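Local coordinates for protein vascular endothelial growth factor homolog (Orf virus, PDB 2GNN) that acts as a secreted, disulfide-linked homodimeric growth factor that binds vascular endothelial growth factor receptors and induces endothelial proliferation, at residues V48-C57 and F92-C100. Numbering follows the deposited sequence.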
# COMPACT_ATOMS: atom_id res chain seq x y z
N VAL B 48 2.76 -6.04 -7.77
CA VAL B 48 1.68 -5.22 -8.34
C VAL B 48 0.99 -4.41 -7.27
O VAL B 48 1.00 -4.77 -6.09
CB VAL B 48 0.61 -6.06 -9.07
CG1 VAL B 48 1.14 -6.57 -10.42
CG2 VAL B 48 0.09 -7.23 -8.16
N THR B 49 0.39 -3.30 -7.69
CA THR B 49 -0.47 -2.51 -6.83
C THR B 49 -1.94 -2.95 -6.99
O THR B 49 -2.51 -2.89 -8.09
CB THR B 49 -0.33 -1.01 -7.14
OG1 THR B 49 1.05 -0.67 -7.10
CG2 THR B 49 -1.05 -0.17 -6.11
N LEU B 50 -2.54 -3.38 -5.87
CA LEU B 50 -3.94 -3.81 -5.85
C LEU B 50 -4.73 -2.96 -4.87
O LEU B 50 -4.22 -2.56 -3.82
CB LEU B 50 -4.03 -5.27 -5.42
CG LEU B 50 -3.36 -6.31 -6.32
CD1 LEU B 50 -3.51 -7.68 -5.71
CD2 LEU B 50 -4.01 -6.27 -7.68
N MET B 51 -5.98 -2.67 -5.23
CA MET B 51 -6.89 -2.00 -4.31
C MET B 51 -7.37 -3.01 -3.28
O MET B 51 -7.95 -4.04 -3.62
CB MET B 51 -8.06 -1.38 -5.05
CG MET B 51 -7.67 -0.28 -6.02
SD MET B 51 -6.72 1.03 -5.22
CE MET B 51 -7.99 1.94 -4.34
N ARG B 52 -7.08 -2.74 -2.01
CA ARG B 52 -7.45 -3.64 -0.93
C ARG B 52 -7.95 -2.84 0.24
O ARG B 52 -7.50 -1.71 0.45
CB ARG B 52 -6.24 -4.43 -0.48
CG ARG B 52 -5.91 -5.59 -1.36
CD ARG B 52 -6.42 -6.88 -0.76
NE ARG B 52 -6.06 -8.02 -1.59
CZ ARG B 52 -6.37 -8.11 -2.88
NH1 ARG B 52 -7.00 -7.10 -3.47
NH2 ARG B 52 -6.02 -9.18 -3.59
N CYS B 53 -8.85 -3.42 1.00
CA CYS B 53 -9.43 -2.73 2.15
C CYS B 53 -8.37 -2.44 3.19
O CYS B 53 -7.59 -3.33 3.57
CB CYS B 53 -10.59 -3.54 2.73
SG CYS B 53 -12.02 -3.58 1.63
N GLY B 54 -8.33 -1.19 3.62
CA GLY B 54 -7.32 -0.70 4.56
C GLY B 54 -7.82 0.52 5.30
O GLY B 54 -8.77 1.18 4.87
N GLY B 55 -7.17 0.82 6.42
CA GLY B 55 -7.63 1.89 7.27
C GLY B 55 -7.72 1.42 8.70
O GLY B 55 -7.22 0.35 9.05
N CYS B 56 -8.34 2.25 9.53
CA CYS B 56 -8.52 1.99 10.93
C CYS B 56 -9.99 2.03 11.28
O CYS B 56 -10.72 2.94 10.86
CB CYS B 56 -7.83 3.09 11.75
SG CYS B 56 -6.12 2.73 12.05
N CYS B 57 -10.43 1.05 12.07
CA CYS B 57 -11.76 1.12 12.65
C CYS B 57 -11.69 1.82 14.00
O CYS B 57 -10.66 1.77 14.68
CB CYS B 57 -12.38 -0.28 12.76
SG CYS B 57 -12.61 -1.08 11.15
N PHE B 92 -6.75 -10.84 -10.74
CA PHE B 92 -6.48 -10.41 -9.37
C PHE B 92 -7.76 -9.90 -8.72
O PHE B 92 -8.62 -9.33 -9.38
CB PHE B 92 -5.42 -9.29 -9.35
CG PHE B 92 -4.11 -9.68 -9.98
CD1 PHE B 92 -3.94 -9.61 -11.36
CD2 PHE B 92 -3.07 -10.13 -9.20
CE1 PHE B 92 -2.75 -10.00 -11.95
CE2 PHE B 92 -1.87 -10.53 -9.78
CZ PHE B 92 -1.71 -10.45 -11.16
N VAL B 93 -7.87 -10.12 -7.42
CA VAL B 93 -9.02 -9.64 -6.68
C VAL B 93 -8.73 -8.22 -6.17
O VAL B 93 -7.72 -8.01 -5.50
CB VAL B 93 -9.36 -10.60 -5.51
CG1 VAL B 93 -10.56 -10.10 -4.73
CG2 VAL B 93 -9.64 -12.01 -6.05
N GLU B 94 -9.60 -7.26 -6.50
CA GLU B 94 -9.54 -5.90 -5.94
C GLU B 94 -10.76 -5.69 -5.06
O GLU B 94 -11.83 -6.20 -5.36
CB GLU B 94 -9.60 -4.84 -7.05
CG GLU B 94 -8.68 -5.06 -8.22
CD GLU B 94 -7.39 -4.28 -8.14
OE1 GLU B 94 -7.31 -3.28 -7.40
OE2 GLU B 94 -6.44 -4.66 -8.83
N HIS B 95 -10.62 -4.89 -4.01
CA HIS B 95 -11.75 -4.54 -3.18
C HIS B 95 -12.36 -3.23 -3.65
O HIS B 95 -11.64 -2.24 -3.86
CB HIS B 95 -11.34 -4.47 -1.72
CG HIS B 95 -10.78 -5.75 -1.18
ND1 HIS B 95 -9.98 -5.80 -0.06
CD2 HIS B 95 -10.90 -7.02 -1.63
CE1 HIS B 95 -9.63 -7.06 0.16
NE2 HIS B 95 -10.18 -7.82 -0.77
N LYS B 96 -13.68 -3.21 -3.81
CA LYS B 96 -14.42 -2.02 -4.25
C LYS B 96 -15.21 -1.34 -3.14
O LYS B 96 -15.57 -0.17 -3.27
CB LYS B 96 -15.36 -2.36 -5.41
CG LYS B 96 -14.75 -2.15 -6.79
CD LYS B 96 -15.86 -1.98 -7.83
CE LYS B 96 -15.29 -1.75 -9.22
NZ LYS B 96 -16.37 -1.71 -10.25
N LYS B 97 -15.50 -2.07 -2.07
CA LYS B 97 -16.19 -1.51 -0.91
C LYS B 97 -15.75 -2.24 0.34
O LYS B 97 -15.38 -3.42 0.27
CB LYS B 97 -17.70 -1.59 -1.06
CG LYS B 97 -18.38 -0.26 -1.30
CD LYS B 97 -19.83 -0.29 -0.84
CE LYS B 97 -20.28 1.09 -0.37
NZ LYS B 97 -21.76 1.18 -0.20
N CYS B 98 -15.78 -1.54 1.47
CA CYS B 98 -15.23 -2.07 2.71
C CYS B 98 -16.08 -1.62 3.87
O CYS B 98 -16.79 -0.63 3.76
CB CYS B 98 -13.81 -1.55 2.95
SG CYS B 98 -12.69 -1.67 1.58
N ASP B 99 -15.97 -2.31 5.00
CA ASP B 99 -16.77 -1.93 6.16
C ASP B 99 -16.08 -2.35 7.45
O ASP B 99 -15.28 -3.29 7.47
CB ASP B 99 -18.17 -2.56 6.04
CG ASP B 99 -19.25 -1.79 6.78
OD1 ASP B 99 -19.02 -0.62 7.18
OD2 ASP B 99 -20.35 -2.35 6.95
N CYS B 100 -16.38 -1.63 8.53
CA CYS B 100 -15.91 -2.00 9.86
C CYS B 100 -16.92 -2.96 10.52
O CYS B 100 -17.99 -2.55 10.98
CB CYS B 100 -15.61 -0.76 10.71
SG CYS B 100 -14.04 0.07 10.27
O HOH W 1 -5.56 -11.38 -6.00
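H95 points toward strand 48-54, and ND1 of its ring accepts the backbone N-H of C53 at 2.8 Å, nearly in the ring plane. The CD of R52 lies 3.3 Å from CE1 of the same ring. The guanidinium and ring planes are 27° apart, with NH1 above one ring face, offset toward its rim. A bend at chi2 (-100°) brings the R52 guanidinium back to strand 92-100, where its edge meets V93 O. The NH1 approach to that oxygen is too short to be taken literally, and the NH2 bond is weak. M51 is held twice. Its O accepts the H95 N-H at 2.8 Å, and its N donates to E94 OE1 at 2.6 Å, from above the carboxylate plane. The other carboxylate oxygen lies beside L50 CD2, which also packs on F92 CB at 3.7 Å. Two disulfides close the other end, C53-C98 and C57-C100. Between C53 and C57 in sequence, C56 is disulfide-bonded to C47 of the second subunit. C98 and C100 both touch C22, whose bond to C64 is the third intrachain disulfide. Together these three form the cystine knot of the PDGF/VEGF family.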